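Local coordinates for protein carboxylic ester hydrolase (PDB 7K4O) that probably hydrolyses the ester bonds of tannins as a secreted fungal serine esterase of the tannase family, and holds gallic acid in its pocket, at residues R456-P461 with L514-R520. Numbering follows the deposited sequence.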
loop_
_atom_site.group_PDB
_atom_site.type_symbol
_atom_site.label_atom_id
_atom_site.label_comp_id
_atom_site.label_asym_id
_atom_site.label_seq_id
_atom_site.Cartn_x
_atom_site.Cartn_y
_atom_site.Cartn_z
ATOM N N ARG A 456 3.263 2.829 -14.668
ATOM C CA ARG A 456 3.222 1.387 -14.938
ATOM C C ARG A 456 2.797 0.656 -13.680
ATOM O O ARG A 456 3.219 0.992 -12.574
ATOM C CB ARG A 456 4.576 0.913 -15.497
ATOM C CG ARG A 456 4.938 1.615 -16.793
ATOM C CD ARG A 456 6.344 1.292 -17.321
ATOM N NE ARG A 456 6.339 -0.053 -17.846
ATOM C CZ ARG A 456 5.888 -0.408 -19.049
ATOM N NH1 ARG A 456 5.431 0.483 -19.912
ATOM N NH2 ARG A 456 5.950 -1.680 -19.397
ATOM N N LEU A 457 1.961 -0.361 -13.891
ATOM C CA LEU A 457 1.310 -1.141 -12.840
ATOM C C LEU A 457 1.624 -2.626 -13.037
ATOM O O LEU A 457 1.487 -3.136 -14.184
ATOM C CB LEU A 457 -0.203 -0.893 -12.930
ATOM C CG LEU A 457 -1.070 -1.798 -12.070
ATOM C CD1 LEU A 457 -0.809 -1.613 -10.573
ATOM C CD2 LEU A 457 -2.531 -1.537 -12.410
ATOM N N TYR A 458 1.967 -3.292 -11.964
ATOM C CA TYR A 458 2.410 -4.701 -11.996
ATOM C C TYR A 458 1.733 -5.467 -10.869
ATOM O O TYR A 458 1.833 -5.056 -9.709
ATOM C CB TYR A 458 3.938 -4.804 -11.873
ATOM C CG TYR A 458 4.726 -3.949 -12.823
ATOM C CD1 TYR A 458 4.996 -2.635 -12.490
ATOM C CD2 TYR A 458 5.261 -4.443 -14.010
ATOM C CE1 TYR A 458 5.742 -1.809 -13.307
ATOM C CE2 TYR A 458 6.013 -3.618 -14.834
ATOM C CZ TYR A 458 6.268 -2.305 -14.482
ATOM O OH TYR A 458 7.000 -1.435 -15.277
ATOM N N THR A 459 1.084 -6.596 -11.161
ATOM C CA THR A 459 0.643 -7.484 -10.067
ATOM C C THR A 459 1.734 -8.492 -9.736
ATOM O O THR A 459 2.608 -8.795 -10.615
ATOM C CB THR A 459 -0.726 -8.137 -10.343
ATOM O OG1 THR A 459 -0.616 -9.198 -11.298
ATOM C CG2 THR A 459 -1.765 -7.124 -10.801
ATOM N N VAL A 460 1.742 -8.964 -8.505
ATOM C CA VAL A 460 2.824 -9.869 -8.028
ATOM C C VAL A 460 2.199 -11.244 -7.778
ATOM O O VAL A 460 1.485 -11.441 -6.775
ATOM C CB VAL A 460 3.521 -9.329 -6.776
ATOM C CG1 VAL A 460 4.747 -10.167 -6.443
ATOM C CG2 VAL A 460 3.890 -7.846 -6.961
ATOM N N PRO A 461 2.532 -12.245 -8.627
ATOM C CA PRO A 461 1.999 -13.602 -8.453
ATOM C C PRO A 461 2.163 -14.159 -7.055
ATOM O O PRO A 461 3.235 -14.123 -6.466
ATOM C CB PRO A 461 2.821 -14.452 -9.447
ATOM C CG PRO A 461 3.164 -13.492 -10.536
ATOM C CD PRO A 461 3.368 -12.148 -9.829
ATOM N N LEU A 514 8.000 -9.330 -13.894
ATOM C CA LEU A 514 6.524 -9.085 -13.768
ATOM C C LEU A 514 6.014 -8.301 -14.951
ATOM O O LEU A 514 6.597 -7.264 -15.343
ATOM C CB LEU A 514 6.250 -8.366 -12.447
ATOM C CG LEU A 514 6.843 -8.917 -11.173
ATOM C CD1 LEU A 514 6.516 -7.994 -9.994
ATOM C CD2 LEU A 514 6.331 -10.315 -10.875
ATOM N N CYS A 515 4.952 -8.805 -15.593
ATOM C CA CYS A 515 4.263 -8.161 -16.729
ATOM C C CYS A 515 3.604 -6.846 -16.282
ATOM O O CYS A 515 3.082 -6.787 -15.143
ATOM C CB CYS A 515 3.183 -9.075 -17.316
ATOM S SG CYS A 515 3.895 -10.599 -18.006
ATOM N N ALA A 516 3.672 -5.849 -17.137
ATOM C CA ALA A 516 3.039 -4.529 -16.968
ATOM C C ALA A 516 1.615 -4.626 -17.469
ATOM O O ALA A 516 1.384 -5.022 -18.629
ATOM C CB ALA A 516 3.770 -3.461 -17.734
ATOM N N TRP A 517 0.685 -4.239 -16.612
ATOM C CA TRP A 517 -0.734 -4.060 -16.982
ATOM C C TRP A 517 -0.800 -3.274 -18.268
ATOM O O TRP A 517 -0.082 -2.296 -18.447
ATOM C CB TRP A 517 -1.475 -3.320 -15.837
ATOM C CG TRP A 517 -2.936 -3.147 -16.103
ATOM C CD1 TRP A 517 -3.563 -2.056 -16.603
ATOM C CD2 TRP A 517 -3.942 -4.177 -16.000
ATOM N NE1 TRP A 517 -4.897 -2.327 -16.800
ATOM C CE2 TRP A 517 -5.141 -3.624 -16.462
ATOM C CE3 TRP A 517 -3.909 -5.528 -15.636
ATOM C CZ2 TRP A 517 -6.321 -4.368 -16.545
ATOM C CZ3 TRP A 517 -5.087 -6.257 -15.672
ATOM C CH2 TRP A 517 -6.256 -5.681 -16.152
ATOM N N PRO A 518 -1.693 -3.580 -19.231
ATOM C CA PRO A 518 -2.723 -4.631 -19.149
ATOM C C PRO A 518 -2.353 -6.016 -19.688
ATOM O O PRO A 518 -3.245 -6.861 -19.819
ATOM C CB PRO A 518 -3.806 -4.043 -20.057
ATOM C CG PRO A 518 -3.035 -3.346 -21.144
ATOM C CD PRO A 518 -1.834 -2.768 -20.428
ATOM N N LEU A 519 -1.061 -6.249 -19.896
ATOM C CA LEU A 519 -0.584 -7.595 -20.259
ATOM C C LEU A 519 -0.656 -8.478 -19.019
ATOM O O LEU A 519 -0.554 -7.996 -17.863
ATOM C CB LEU A 519 0.848 -7.492 -20.817
ATOM C CG LEU A 519 1.002 -6.592 -22.046
ATOM C CD1 LEU A 519 2.475 -6.476 -22.422
ATOM C CD2 LEU A 519 0.192 -7.132 -23.223
ATOM N N ARG A 520 -0.807 -9.788 -19.232
ATOM C CA ARG A 520 -0.792 -10.792 -18.148
ATOM C C ARG A 520 0.278 -11.848 -18.432
ATOM O O ARG A 520 0.590 -12.082 -19.614
ATOM C CB ARG A 520 -2.126 -11.548 -18.028
ATOM C CG ARG A 520 -3.395 -10.731 -17.975
ATOM C CD ARG A 520 -3.411 -9.661 -16.916
ATOM N NE ARG A 520 -3.179 -10.131 -15.571
ATOM C CZ ARG A 520 -2.265 -9.589 -14.737
ATOM N NH1 ARG A 520 -1.481 -8.588 -15.138
ATOM N NH2 ARG A 520 -2.154 -10.052 -13.527
HETATM O O HOH W 1 1.368 -0.798 -16.643
HETATM O O HOH W 2 0.963 -7.828 -13.776
#
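In this alpha/beta-hydrolase fold, strand 455-460 is the last strand of the central mixed sheet; its inner edge pairs with strand 410-416, and the loop 514-520 lines its outer edge. Leu514, with 93 Å² buried, points its CA-CB bond at the strand: its CD2 lies 3.6 Å from Pro461 CD, its CD1 4.0 Å from Val460 CG2, and its CB 4.3 Å from Tyr458 CB. Leu457 follows with 60 Å². Its O accepts a hydrogen bond from Trp517 N (2.8 Å, 160°), while its CB meets Trp517 CB at 4.0 Å. Tyr458, at 59 Å², brings CE2 to 3.7 Å from Ala516 CB and sends its OH to Pro495 O. Two waters also bridge the backbones: water 1 lies 2.8 Å from both Leu457 N and Trp517 O, and water 2 lies 2.9 Å from Thr459 N and 2.7 Å from Cys515 O. Cys515 is tied to Cys532 by a disulfide. Arg520, salt-bridged to Asp267, closes the contact by donating from NH2 to Thr459 OG1 at 2.8 Å.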